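Local coordinates for cellulose-binding protein (Saccharophagus degradans, PDB 2YHG) that probably binds polysaccharide and may hydrolyse glycosidic bonds, this piece carrying a nucleoside hydrolase-like domain and a C-terminal domain, at residues V146-W151 with N155-A160; V31-D36 with P246-M251; G130-I135 with V161-N166. One frame throughout, in Å; residues are numbered along the deposited sequence. Where two conformers were deposited one is given.

Contact 1 (V146-W151 with N155-A160); sequences VWATCW and NTIAQA. With CA (calcium ion), chain B.
A single methyl group, CD1 of Ile157, carries nearly the whole of this contact, reaching from helix 155-167 between an alanine and a disulfide sulfur on strand 146-150. It lies 3.5 Å from Ala148 CB and 3.6 Å from Cys150 SG, so the two strand side chains meet the same carbon. Ile157 CG1 stands beside the backbone N (chi1 -52°) and the chain then runs on extended, which drives CD1 straight at the strand. CG1 itself rests against Ala148 CB at 3.7 Å, and no hydrogen bond joins the segments. Strand and helix run at 135° to each other, their axes 8.8 Å apart, as expected where a strand of a parallel sheet passes through a short turn into the helix covering it. This is the strand-to-helix half of a beta-alpha-beta crossover, whose next sheet neighbour is strand 180-185; Leu195 of helix 190-198 packs against Ile157. Only three residues separate the segments, and the Cys150-Cys154 disulfide ties this turn together. Trp151 O, just past the strand's C-terminal end, binds the calcium ion at 2.4 Å, with Asp36, Asp43, Asp244 and two waters also bound to the metal. The side chain of Thr149 points away from the helix, while its backbone O is hydrogen-bonded to Thr34 OG1 on the neighbouring strand.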
ATOM      1  N   VAL A 146      12.051   2.367  -2.184  1.00  8.91           N
ATOM      2  CA  VAL A 146      11.344   1.133  -2.293  0.50  9.00           C
ATOM      3  C   VAL A 146      10.850   0.630  -0.963  1.00  7.66           C
ATOM      4  O   VAL A 146      11.476   0.761   0.101  1.00  8.25           O
ATOM      5  CB  VAL A 146      12.165   0.113  -3.036  0.50  9.24           C
ATOM      6  CG1 VAL A 146      13.438  -0.116  -2.312  0.50 10.43           C
ATOM      7  CG2 VAL A 146      11.390  -1.173  -3.280  0.50  9.38           C
ATOM      8  N   TRP A 147       9.598   0.184  -1.025  1.00  6.98           N
ATOM      9  CA  TRP A 147       8.926  -0.411   0.105  1.00  6.54           C
ATOM     10  C   TRP A 147       9.200  -1.892   0.129  1.00  6.74           C
ATOM     11  O   TRP A 147       9.096  -2.575  -0.894  1.00  7.98           O
ATOM     12  CB  TRP A 147       7.428  -0.204   0.032  1.00  8.17           C
ATOM     13  CG  TRP A 147       7.040   1.197   0.285  1.00  8.17           C
ATOM     14  CD1 TRP A 147       7.100   2.246  -0.601  1.00  9.16           C
ATOM     15  CD2 TRP A 147       6.664   1.760   1.539  1.00  7.62           C
ATOM     16  NE1 TRP A 147       6.806   3.414   0.037  1.00  8.87           N
ATOM     17  CE2 TRP A 147       6.532   3.153   1.347  1.00  8.33           C
ATOM     18  CE3 TRP A 147       6.455   1.233   2.814  1.00  8.11           C
ATOM     19  CZ2 TRP A 147       6.213   4.007   2.394  1.00  8.41           C
ATOM     20  CZ3 TRP A 147       6.111   2.074   3.840  1.00  8.63           C
ATOM     21  CH2 TRP A 147       6.007   3.467   3.622  1.00  9.14           C
ATOM     22  N   ALA A 148       9.509  -2.402   1.316  1.00  6.47           N
ATOM     23  CA  ALA A 148       9.533  -3.841   1.565  1.00  6.54           C
ATOM     24  C   ALA A 148       8.541  -4.127   2.670  1.00  6.30           C
ATOM     25  O   ALA A 148       8.530  -3.430   3.676  1.00  7.36           O
ATOM     26  CB  ALA A 148      10.936  -4.348   1.894  1.00  8.08           C
ATOM     27  N   THR A 149       7.710  -5.141   2.485  1.00  6.32           N
ATOM     28  CA  THR A 149       6.626  -5.389   3.399  1.00  6.31           C
ATOM     29  C   THR A 149       6.780  -6.730   4.094  1.00  6.22           C
ATOM     30  O   THR A 149       7.415  -7.674   3.584  1.00  6.55           O
ATOM     31  CB  THR A 149       5.275  -5.285   2.725  1.00  7.19           C
ATOM     32  OG1 THR A 149       5.099  -6.461   1.932  1.00  7.71           O
ATOM     33  CG2 THR A 149       5.164  -4.013   1.869  1.00  8.23           C
ATOM     34  N   CYS A 150       6.145  -6.834   5.251  1.00  5.94           N
ATOM     35  CA  CYS A 150       6.115  -8.050   6.057  1.00  5.98           C
ATOM     36  C   CYS A 150       4.674  -8.516   6.202  1.00  5.55           C
ATOM     37  O   CYS A 150       3.926  -8.039   7.060  1.00  6.32           O
ATOM     38  CB  CYS A 150       6.726  -7.808   7.445  1.00  6.38           C
ATOM     39  SG  CYS A 150       8.155  -6.714   7.360  1.00  6.60           S
ATOM     40  N   TRP A 151       4.259  -9.437   5.333  1.00  5.44           N
ATOM     41  CA  TRP A 151       2.982 -10.105   5.498  1.00  5.72           C
ATOM     42  C   TRP A 151       3.078 -11.218   6.534  1.00  6.00           C
ATOM     43  O   TRP A 151       2.058 -11.620   7.117  1.00  7.18           O
ATOM     44  CB  TRP A 151       2.444 -10.661   4.181  1.00  6.05           C
ATOM     45  CG  TRP A 151       2.202  -9.690   3.068  1.00  5.73           C
ATOM     46  CD1 TRP A 151       2.638  -8.395   2.963  1.00  6.76           C
ATOM     47  CD2 TRP A 151       1.556 -10.001   1.846  1.00  5.79           C
ATOM     48  NE1 TRP A 151       2.253  -7.866   1.744  1.00  7.02           N
ATOM     49  CE2 TRP A 151       1.618  -8.858   1.024  1.00  6.52           C
ATOM     50  CE3 TRP A 151       0.926 -11.154   1.365  1.00  6.35           C
ATOM     51  CZ2 TRP A 151       1.109  -8.847  -0.270  1.00  7.27           C
ATOM     52  CZ3 TRP A 151       0.439 -11.155   0.069  1.00  7.32           C
ATOM     53  CH2 TRP A 151       0.520 -10.011  -0.734  1.00  7.55           C
ATOM     54  N   ASN A 155      12.202 -10.869   8.540  1.00  5.30           N
ATOM     55  CA  ASN A 155      13.586 -11.249   8.549  1.00  5.88           C
ATOM     56  C   ASN A 155      14.288 -11.279   7.202  1.00  5.61           C
ATOM     57  O   ASN A 155      15.525 -11.258   7.187  1.00  6.55           O
ATOM     58  CB  ASN A 155      13.861 -12.506   9.358  1.00  6.06           C
ATOM     59  CG  ASN A 155      13.429 -13.799   8.691  1.00  5.84           C
ATOM     60  OD1 ASN A 155      12.696 -13.826   7.701  1.00  6.34           O
ATOM     61  ND2 ASN A 155      13.915 -14.900   9.228  1.00  6.73           N
ATOM     62  N   THR A 156      13.586 -11.339   6.079  1.00  5.65           N
ATOM     63  CA  THR A 156      14.271 -11.245   4.784  1.00  5.97           C
ATOM     64  C   THR A 156      14.784  -9.838   4.560  1.00  6.17           C
ATOM     65  O   THR A 156      15.862  -9.621   3.988  1.00  6.83           O
ATOM     66  CB  THR A 156      13.374 -11.715   3.635  1.00  6.16           C
ATOM     67  OG1 THR A 156      12.846 -13.026   3.908  1.00  6.56           O
ATOM     68  CG2 THR A 156      14.139 -11.780   2.346  1.00  7.24           C
ATOM     69  N   ILE A 157      14.034  -8.848   5.025  1.00  5.95           N
ATOM     70  CA  ILE A 157      14.467  -7.456   5.015  1.00  6.36           C
ATOM     71  C   ILE A 157      15.655  -7.308   5.985  1.00  6.42           C
ATOM     72  O   ILE A 157      16.663  -6.647   5.658  1.00  7.02           O
ATOM     73  CB  ILE A 157      13.333  -6.503   5.389  1.00  6.47           C
ATOM     74  CG1 ILE A 157      12.083  -6.735   4.541  1.00  7.66           C
ATOM     75  CG2 ILE A 157      13.821  -5.057   5.241  1.00  7.75           C
ATOM     76  CD1 ILE A 157      10.835  -6.007   5.024  1.00  9.04           C
ATOM     77  N   ALA A 158      15.544  -7.899   7.173  1.00  6.85           N
ATOM     78  CA  ALA A 158      16.638  -7.811   8.153  1.00  6.65           C
ATOM     79  C   ALA A 158      17.920  -8.458   7.592  1.00  6.84           C
ATOM     80  O   ALA A 158      18.994  -7.906   7.817  1.00  7.42           O
ATOM     81  CB  ALA A 158      16.237  -8.433   9.463  1.00  7.46           C
ATOM     82  N   GLN A 159      17.814  -9.568   6.881  1.00  6.56           N
ATOM     83  CA  GLN A 159      19.026 -10.188   6.329  1.00  6.87           C
ATOM     84  C   GLN A 159      19.677  -9.232   5.307  1.00  7.34           C
ATOM     85  O   GLN A 159      20.903  -9.096   5.270  1.00  8.08           O
ATOM     86  CB  GLN A 159      18.719 -11.522   5.674  1.00  6.84           C
ATOM     87  CG  GLN A 159      19.919 -12.166   5.003  1.00  7.75           C
ATOM     88  CD  GLN A 159      20.997 -12.586   5.984  1.00  7.72           C
ATOM     89  OE1 GLN A 159      20.750 -12.709   7.173  1.00  8.39           O
ATOM     90  NE2 GLN A 159      22.237 -12.806   5.491  1.00  9.31           N
ATOM     91  N   ALA A 160      18.868  -8.583   4.479  1.00  7.12           N
ATOM     92  CA  ALA A 160      19.384  -7.615   3.496  1.00  7.67           C
ATOM     93  C   ALA A 160      20.146  -6.501   4.218  1.00  7.97           C
ATOM     94  O   ALA A 160      21.277  -6.160   3.863  1.00  8.50           O
ATOM     95  CB  ALA A 160      18.235  -7.044   2.698  1.00  8.38           C
TER
HETATM   96 CA    CA B1934       0.517 -13.335   6.464  0.50  7.64          CA
HETATM   97  O   HOH W   1      -1.679 -13.827   7.715  1.00 85.44           O
HETATM   98  O   HOH W   2       0.860 -14.426   8.671  1.00 13.30           O

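Contact 2 (V31-D36 with P246-M251); sequences VIHTTD and PAFLHM. With CA (calcium ion), chain B.
The side chain of His33 leaves strand 30-35 with CG beside the backbone N (chi1 -62°), and that of Phe248 leaves its short helix with CG between the backbone N and the carbonyl carbon (chi1 57°); together these turns set the imidazole against the root of the phenylalanine side chain. His33 CE1 comes within 3.6 Å of Phe248 CB, which lies at the edge of the imidazole, near its plane. The carbonyl oxygen of Ala247 is also at that edge, 4.0 Å from His33 CE1, without a hydrogen bond. The two rings are tilted at 66°, their centroids 5.7 Å apart, an oblique meeting that is neither a stack nor a T-shaped pair. Both imidazole nitrogens are engaged by other partners, ND1 with Thr149 OG1 and NE2 with Gln50 OE1, which should fix the rotation of the ring in this buried setting. Two residues earlier, Val31 CG2, in the conformer described, meets the bent side chain of Met251, 4.1 Å from SD and about equally far from CG. Strand 30-35 is a central strand of the parallel six-stranded sheet of the nucleoside hydrolase-like domain, and residues 246-251, some 210 residues later, lay the helix 246-249 and the residues after it over one side of it. Alternate side chains, Val31 and His33, face this cover. Just past the strand's C-terminal end, where parallel alpha/beta folds commonly place their binding sites, Asp36 OD1 binds the calcium ion at 2.6 Å. Its other oxygen, OD2, lies 2.6 Å from one of the metal's waters, which can donate a hydrogen bond to it, though other acceptors compete for that water's protons.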
ATOM      1  N   VAL A  31       7.416  -1.543  -4.814  1.00  8.10           N
ATOM      2  CA  VAL A  31       7.041  -2.376  -3.672  0.50  7.78           C
ATOM      3  C   VAL A  31       7.569  -3.792  -3.850  1.00  8.10           C
ATOM      4  O   VAL A  31       7.490  -4.377  -4.941  1.00  8.70           O
ATOM      5  CB  VAL A  31       5.511  -2.408  -3.472  0.50  9.02           C
ATOM      6  CG1 VAL A  31       5.160  -3.161  -2.170  0.50 10.05           C
ATOM      7  CG2 VAL A  31       4.915  -1.027  -3.422  0.50  9.66           C
ATOM      8  N   ILE A  32       8.080  -4.361  -2.749  1.00  7.05           N
ATOM      9  CA  ILE A  32       8.491  -5.729  -2.650  1.00  7.33           C
ATOM     10  C   ILE A  32       7.699  -6.314  -1.474  1.00  6.79           C
ATOM     11  O   ILE A  32       7.737  -5.760  -0.377  1.00  7.72           O
ATOM     12  CB  ILE A  32       9.996  -5.805  -2.345  1.00  7.33           C
ATOM     13  CG1 ILE A  32      10.802  -5.291  -3.540  1.00  8.88           C
ATOM     14  CG2 ILE A  32      10.403  -7.210  -1.919  1.00  8.39           C
ATOM     15  CD1 ILE A  32      12.260  -5.023  -3.217  1.00 10.21           C
ATOM     16  N   HIS A  33       7.072  -7.470  -1.679  1.00  6.11           N
ATOM     17  CA  HIS A  33       6.347  -8.152  -0.616  1.00  6.36           C
ATOM     18  C   HIS A  33       7.103  -9.367  -0.162  1.00  6.31           C
ATOM     19  O   HIS A  33       7.598 -10.155  -0.965  1.00  7.31           O
ATOM     20  CB  HIS A  33       4.968  -8.562  -1.066  1.00  6.66           C
ATOM     21  CG  HIS A  33       4.126  -7.414  -1.439  1.00  6.51           C
ATOM     22  ND1 HIS A  33       3.890  -6.380  -0.559  1.00  7.87           N
ATOM     23  CD2 HIS A  33       3.438  -7.141  -2.576  1.00  7.19           C
ATOM     24  CE1 HIS A  33       3.073  -5.529  -1.159  1.00  7.94           C
ATOM     25  NE2 HIS A  33       2.798  -5.951  -2.386  1.00  8.29           N
ATOM     26  N   THR A  34       7.145  -9.554   1.158  1.00  5.98           N
ATOM     27  CA  THR A  34       7.572 -10.816   1.748  1.00  5.80           C
ATOM     28  C   THR A  34       6.385 -11.418   2.473  1.00  5.99           C
ATOM     29  O   THR A  34       5.617 -10.691   3.115  1.00  6.71           O
ATOM     30  CB  THR A  34       8.812 -10.658   2.665  1.00  5.87           C
ATOM     31  OG1 THR A  34       8.469 -10.179   3.992  1.00  6.54           O
ATOM     32  CG2 THR A  34       9.868  -9.738   2.064  1.00  7.53           C
ATOM     33  N   THR A  35       6.163 -12.717   2.305  1.00  6.92           N
ATOM     34  CA  THR A  35       4.905 -13.332   2.734  1.00  7.64           C
ATOM     35  C   THR A  35       5.147 -14.744   3.250  1.00  8.20           C
ATOM     36  O   THR A  35       5.850 -15.558   2.594  1.00  8.31           O
ATOM     37  CB  THR A  35       3.850 -13.347   1.589  1.00  7.71           C
ATOM     38  OG1 THR A  35       2.790 -14.247   1.936  1.00  9.18           O
ATOM     39  CG2 THR A  35       4.427 -13.816   0.242  1.00  9.50           C
ATOM     40  N   ASP A  36       4.523 -15.065   4.365  1.00  6.82           N
ATOM     41  CA  ASP A  36       4.586 -16.391   4.965  1.00  6.49           C
ATOM     42  C   ASP A  36       3.487 -17.296   4.458  1.00  6.61           C
ATOM     43  O   ASP A  36       2.686 -17.834   5.221  1.00  7.67           O
ATOM     44  CB  ASP A  36       4.538 -16.306   6.492  1.00  8.26           C
ATOM     45  CG  ASP A  36       3.241 -15.639   7.005  1.00  7.81           C
ATOM     46  OD1 ASP A  36       2.608 -14.866   6.317  1.00 10.42           O
ATOM     47  OD2 ASP A  36       2.871 -15.949   8.186  1.00 10.79           O
ATOM     48  N   PRO A 246      -3.498  -4.200   3.682  1.00  6.12           N
ATOM     49  CA  PRO A 246      -3.110  -2.787   3.884  1.00  6.59           C
ATOM     50  C   PRO A 246      -1.660  -2.498   3.475  1.00  5.98           C
ATOM     51  O   PRO A 246      -1.349  -1.338   3.138  1.00  6.88           O
ATOM     52  CB  PRO A 246      -3.397  -2.552   5.343  1.00  6.67           C
ATOM     53  CG  PRO A 246      -4.597  -3.458   5.580  1.00  6.89           C
ATOM     54  CD  PRO A 246      -4.213  -4.731   4.858  1.00  6.86           C
ATOM     55  N   ALA A 247      -0.789  -3.500   3.548  1.00  6.09           N
ATOM     56  CA  ALA A 247       0.618  -3.340   3.205  1.00  6.57           C
ATOM     57  C   ALA A 247       0.865  -3.051   1.729  1.00  6.77           C
ATOM     58  O   ALA A 247       1.979  -2.629   1.384  1.00  9.40           O
ATOM     59  CB  ALA A 247       1.397  -4.559   3.649  1.00  7.11           C
ATOM     60  N   PHE A 248      -0.098  -3.253   0.851  1.00  6.49           N
ATOM     61  CA  PHE A 248      -0.023  -2.637  -0.472  1.00  6.82           C
ATOM     62  C   PHE A 248      -1.083  -1.598  -0.733  1.00  7.14           C
ATOM     63  O   PHE A 248      -0.842  -0.713  -1.560  1.00  7.21           O
ATOM     64  CB  PHE A 248       0.035  -3.643  -1.651  1.00  6.92           C
ATOM     65  CG  PHE A 248      -1.098  -4.597  -1.712  1.00  6.61           C
ATOM     66  CD1 PHE A 248      -1.056  -5.788  -1.000  1.00  7.41           C
ATOM     67  CD2 PHE A 248      -2.185  -4.376  -2.556  1.00  7.35           C
ATOM     68  CE1 PHE A 248      -2.088  -6.702  -1.084  1.00  7.16           C
ATOM     69  CE2 PHE A 248      -3.242  -5.262  -2.594  1.00  7.14           C
ATOM     70  CZ  PHE A 248      -3.168  -6.444  -1.872  1.00  7.52           C
ATOM     71  N   LEU A 249      -2.211  -1.596  -0.048  1.00  6.66           N
ATOM     72  CA  LEU A 249      -3.167  -0.520  -0.275  1.00  6.94           C
ATOM     73  C   LEU A 249      -2.558   0.820   0.121  1.00  6.75           C
ATOM     74  O   LEU A 249      -2.962   1.860  -0.433  1.00  6.72           O
ATOM     75  CB  LEU A 249      -4.478  -0.739   0.487  1.00  7.97           C
ATOM     76  CG  LEU A 249      -5.253  -1.993   0.126  1.00  9.18           C
ATOM     77  CD1 LEU A 249      -6.607  -1.949   0.854  1.00 12.57           C
ATOM     78  CD2 LEU A 249      -5.423  -2.133  -1.386  1.00 11.06           C
ATOM     79  N   HIS A 250      -1.608   0.844   1.041  1.00  5.96           N
ATOM     80  CA  HIS A 250      -0.915   2.079   1.431  1.00  6.44           C
ATOM     81  C   HIS A 250      -0.350   2.801   0.200  1.00  6.15           C
ATOM     82  O   HIS A 250      -0.325   4.042   0.197  1.00  6.88           O
ATOM     83  CB  HIS A 250       0.193   1.687   2.413  1.00  6.50           C
ATOM     84  CG  HIS A 250       0.865   2.852   3.044  1.00  6.25           C
ATOM     85  ND1 HIS A 250       0.169   3.852   3.666  1.00  7.00           N
ATOM     86  CD2 HIS A 250       2.189   3.131   3.151  1.00  6.73           C
ATOM     87  CE1 HIS A 250       1.055   4.729   4.099  1.00  7.06           C
ATOM     88  NE2 HIS A 250       2.289   4.317   3.822  1.00  7.11           N
ATOM     89  N   MET A 251       0.116   2.051  -0.791  1.00  6.40           N
ATOM     90  CA  MET A 251       0.779   2.561  -1.964  1.00  7.11           C
ATOM     91  C   MET A 251      -0.090   2.532  -3.221  1.00  7.61           C
ATOM     92  O   MET A 251       0.428   2.716  -4.320  1.00  9.05           O
ATOM     93  CB  MET A 251       2.103   1.840  -2.213  1.00  8.73           C
ATOM     94  CG  MET A 251       2.967   1.642  -0.977  1.00  9.89           C
ATOM     95  SD  MET A 251       2.560   0.016  -0.233  1.00 10.16           S
ATOM     96  CE  MET A 251       3.718  -0.112   1.093  1.00 11.21           C
TER
HETATM   97 CA    CA B1934       0.517 -13.335   6.464  0.50  7.64          CA
HETATM   98  O   HOH W   2       0.860 -14.426   8.671  1.00 13.30           O
HETATM   99  O   HOH W   1      -1.679 -13.827   7.715  1.00 85.44           O

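Contact 3 (G130-I135 with V161-N166); sequences GSNLII and VWKVQN
Ser131 leans on the preceding turn of the partner helix, at Thr156 and Gln159, and Asn132 is the first residue of 130-135 to touch residues 161-166: its OD1 accepts a hydrogen bond of 3.1 Å from Lys163 NZ. The C=O...N angle of 128° is ordinary for a carbonyl oxygen, but the ammonium group stands 35° off the carbonyl plane. Although the CB of Asn132 does not point at the other helix, the amide end comes nearer and meets the lysine at about a right angle. The ammonium group has a stronger partner in Asp127, with which it forms a salt bridge, so Asn132 adds a neutral acceptor to a charge whose main partner is that aspartate. In the conformer described, Lys163 is extended throughout, and this takes NZ to Asn132 where both side chains are partly exposed. The helices concerned, 129-139 and 155-167, flank strand 146-150 in the sequence of an alpha/beta domain and pack against each other at a steep angle, crossing over these segments at -64° with axes 10.1 Å apart; helix 129-139 also touches Ile32 of the sheet. One turn further along 130-135, Ile135 meets the aliphatic part of the same lysine, its CD1 3.6 Å from Lys163 CD, the two side chains again crossing at roughly a right angle. Its CG1 faces Val164 CG2 at 4.1 Å, and here the side chains slide past each other in opposite directions. Val164 is in turn packed on Leu173 and Phe176 of helix 170-178, while Ile135 also touches Ala160, one turn before Val164 on its own helix.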
ATOM      1  N   GLY A 130      15.725 -13.787  -1.888  1.00  7.09           N
ATOM      2  CA  GLY A 130      14.914 -12.636  -1.538  1.00  7.31           C
ATOM      3  C   GLY A 130      15.679 -11.517  -0.865  1.00  6.80           C
ATOM      4  O   GLY A 130      15.462 -10.346  -1.161  1.00  7.59           O
ATOM      5  N   SER A 131      16.600 -11.844   0.043  1.00  6.80           N
ATOM      6  CA  SER A 131      17.353 -10.803   0.698  1.00  7.26           C
ATOM      7  C   SER A 131      18.243 -10.098  -0.314  1.00  7.27           C
ATOM      8  O   SER A 131      18.354  -8.886  -0.309  1.00  7.82           O
ATOM      9  CB  SER A 131      18.120 -11.330   1.923  1.00  7.61           C
ATOM     10  OG  SER A 131      19.126 -12.259   1.596  1.00  7.93           O
ATOM     11  N   ASN A 132      18.875 -10.876  -1.178  1.00  7.60           N
ATOM     12  CA  ASN A 132      19.699 -10.260  -2.213  1.00  8.03           C
ATOM     13  C   ASN A 132      18.848  -9.434  -3.171  1.00  8.34           C
ATOM     14  O   ASN A 132      19.334  -8.396  -3.655  1.00  8.91           O
ATOM     15  CB  ASN A 132      20.476 -11.327  -2.992  1.00  9.82           C
ATOM     16  CG  ASN A 132      21.631 -11.903  -2.223  1.00 10.70           C
ATOM     17  OD1 ASN A 132      22.103 -11.318  -1.242  1.00 11.77           O
ATOM     18  ND2 ASN A 132      22.104 -13.063  -2.663  1.00 12.98           N
ATOM     19  N   LEU A 133      17.632  -9.853  -3.474  1.00  8.19           N
ATOM     20  CA  LEU A 133      16.740  -9.095  -4.341  1.00  8.28           C
ATOM     21  C   LEU A 133      16.444  -7.729  -3.730  1.00  8.28           C
ATOM     22  O   LEU A 133      16.453  -6.701  -4.422  1.00  8.75           O
ATOM     23  CB  LEU A 133      15.459  -9.917  -4.590  1.00  8.57           C
ATOM     24  CG  LEU A 133      14.361  -9.291  -5.471  1.00  9.02           C
ATOM     25  CD1 LEU A 133      13.391 -10.357  -5.892  1.00 11.44           C
ATOM     26  CD2 LEU A 133      13.551  -8.200  -4.726  1.00 10.46           C
ATOM     27  N   ILE A 134      16.193  -7.675  -2.422  1.00  7.40           N
ATOM     28  CA  ILE A 134      15.964  -6.439  -1.752  1.00  7.77           C
ATOM     29  C   ILE A 134      17.180  -5.531  -1.865  1.00  7.87           C
ATOM     30  O   ILE A 134      17.055  -4.333  -2.128  1.00  8.90           O
ATOM     31  CB  ILE A 134      15.515  -6.663  -0.289  1.00  7.54           C
ATOM     32  CG1 ILE A 134      14.162  -7.332  -0.250  1.00  7.87           C
ATOM     33  CG2 ILE A 134      15.524  -5.368   0.491  1.00  9.07           C
ATOM     34  CD1 ILE A 134      13.791  -7.896   1.103  1.00  8.73           C
ATOM     35  N   ILE A 135      18.370  -6.057  -1.582  1.00  8.01           N
ATOM     36  CA  ILE A 135      19.585  -5.249  -1.711  1.00  8.66           C
ATOM     37  C   ILE A 135      19.682  -4.631  -3.116  1.00  8.98           C
ATOM     38  O   ILE A 135      19.947  -3.437  -3.268  1.00  9.75           O
ATOM     39  CB  ILE A 135      20.848  -6.048  -1.379  1.00  8.74           C
ATOM     40  CG1 ILE A 135      20.825  -6.515   0.089  1.00  8.99           C
ATOM     41  CG2 ILE A 135      22.102  -5.229  -1.662  1.00 10.41           C
ATOM     42  CD1 ILE A 135      21.960  -7.425   0.458  1.00  9.59           C
ATOM     43  N   VAL A 161      19.501  -5.883   5.201  1.00  7.67           N
ATOM     44  CA  VAL A 161      20.131  -4.772   5.928  1.00  8.07           C
ATOM     45  C   VAL A 161      21.370  -5.253   6.696  1.00  8.15           C
ATOM     46  O   VAL A 161      22.401  -4.578   6.692  1.00  8.87           O
ATOM     47  CB  VAL A 161      19.089  -4.093   6.867  1.00  7.82           C
ATOM     48  CG1 VAL A 161      19.780  -3.101   7.797  1.00  9.41           C
ATOM     49  CG2 VAL A 161      17.985  -3.448   6.081  1.00  8.17           C
ATOM     50  N   TRP A 162      21.287  -6.421   7.329  1.00  8.17           N
ATOM     51  CA  TRP A 162      22.411  -6.977   8.046  1.00  9.32           C
ATOM     52  C   TRP A 162      23.608  -7.149   7.116  1.00  8.84           C
ATOM     53  O   TRP A 162      24.748  -6.809   7.475  1.00  9.55           O
ATOM     54  CB  TRP A 162      22.038  -8.310   8.716  1.00  8.71           C
ATOM     55  CG  TRP A 162      23.149  -8.877   9.499  1.00  9.09           C
ATOM     56  CD1 TRP A 162      23.457  -8.599  10.804  1.00 10.63           C
ATOM     57  CD2 TRP A 162      24.164  -9.751   9.032  1.00  9.69           C
ATOM     58  NE1 TRP A 162      24.603  -9.233  11.162  1.00 11.63           N
ATOM     59  CE2 TRP A 162      25.062  -9.958  10.100  1.00 11.09           C
ATOM     60  CE3 TRP A 162      24.412 -10.369   7.819  1.00 11.79           C
ATOM     61  CZ2 TRP A 162      26.208 -10.733   9.980  1.00 13.64           C
ATOM     62  CZ3 TRP A 162      25.565 -11.130   7.702  1.00 14.26           C
ATOM     63  CH2 TRP A 162      26.458 -11.267   8.759  1.00 13.84           C
ATOM     64  N   LYS A 163      23.364  -7.677   5.931  1.00  8.75           N
ATOM     65  CA  LYS A 163      24.460  -7.902   5.001  0.50  9.31           C
ATOM     66  C   LYS A 163      25.088  -6.563   4.583  1.00  9.27           C
ATOM     67  O   LYS A 163      26.314  -6.447   4.517  1.00 10.78           O
ATOM     68  CB  LYS A 163      23.984  -8.677   3.769  0.50  8.88           C
ATOM     69  CG  LYS A 163      25.081  -8.807   2.681  0.50 10.25           C
ATOM     70  CD  LYS A 163      24.591  -9.646   1.536  0.50  7.99           C
ATOM     71  CE  LYS A 163      25.648  -9.863   0.500  0.50 11.07           C
ATOM     72  NZ  LYS A 163      25.109 -10.758  -0.570  0.50 12.28           N
ATOM     73  N   VAL A 164      24.276  -5.563   4.285  1.00  9.03           N
ATOM     74  CA  VAL A 164      24.793  -4.244   3.939  1.00  9.78           C
ATOM     75  C   VAL A 164      25.605  -3.658   5.101  1.00  9.94           C
ATOM     76  O   VAL A 164      26.743  -3.174   4.901  1.00 10.59           O
ATOM     77  CB  VAL A 164      23.634  -3.319   3.512  1.00  9.58           C
ATOM     78  CG1 VAL A 164      24.089  -1.881   3.372  1.00 11.12           C
ATOM     79  CG2 VAL A 164      23.022  -3.806   2.227  1.00 10.34           C
ATOM     80  N   GLN A 165      25.077  -3.728   6.312  1.00  9.41           N
ATOM     81  CA  GLN A 165      25.803  -3.253   7.475  1.00 10.43           C
ATOM     82  C   GLN A 165      27.132  -3.973   7.649  1.00 10.72           C
ATOM     83  O   GLN A 165      28.128  -3.388   8.045  1.00 12.77           O
ATOM     84  CB  GLN A 165      24.936  -3.405   8.695  1.00 10.34           C
ATOM     85  CG  GLN A 165      25.612  -2.982   9.994  1.00 11.55           C
ATOM     86  CD  GLN A 165      24.719  -3.268  11.179  1.00 14.01           C
ATOM     87  OE1 GLN A 165      24.224  -4.374  11.342  1.00 15.42           O
ATOM     88  NE2 GLN A 165      24.476  -2.249  11.967  1.00 16.00           N
ATOM     89  N   ASN A 166      27.168  -5.250   7.318  1.00 10.45           N
ATOM     90  CA  ASN A 166      28.332  -6.107   7.527  1.00 11.82           C
ATOM     91  C   ASN A 166      29.407  -5.920   6.472  1.00 12.82           C
ATOM     92  O   ASN A 166      30.503  -6.376   6.658  1.00 15.37           O
ATOM     93  CB  ASN A 166      27.888  -7.586   7.539  1.00 13.65           C
ATOM     94  CG  ASN A 166      28.989  -8.542   7.851  1.00 16.76           C
ATOM     95  OD1 ASN A 166      29.296  -9.443   7.054  1.00 24.32           O
ATOM     96  ND2 ASN A 166      29.451  -8.491   9.073  1.00 19.76           N
TER

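Overall arrangement
All three contacts belong to the nucleoside hydrolase-like domain and build outward from its parallel sheet. Contacts 1 and 2 have centres about 10 Å apart and use neighbouring strands, 146-150 and 30-35; both end at the same calcium ion, which thus joins segments distant in sequence. Contact 3 shares helix 155-167 with contact 1, their centres about 9 Å apart, and lies about 18 Å from contact 2, away from the calcium site. Along the chain they are nested: contact 1 falls within the loop closed by contact 3, and both within that closed by contact 2. Ile32 nevertheless touches Leu133 and Ile134, so helix 129-139 packs directly on the sheet.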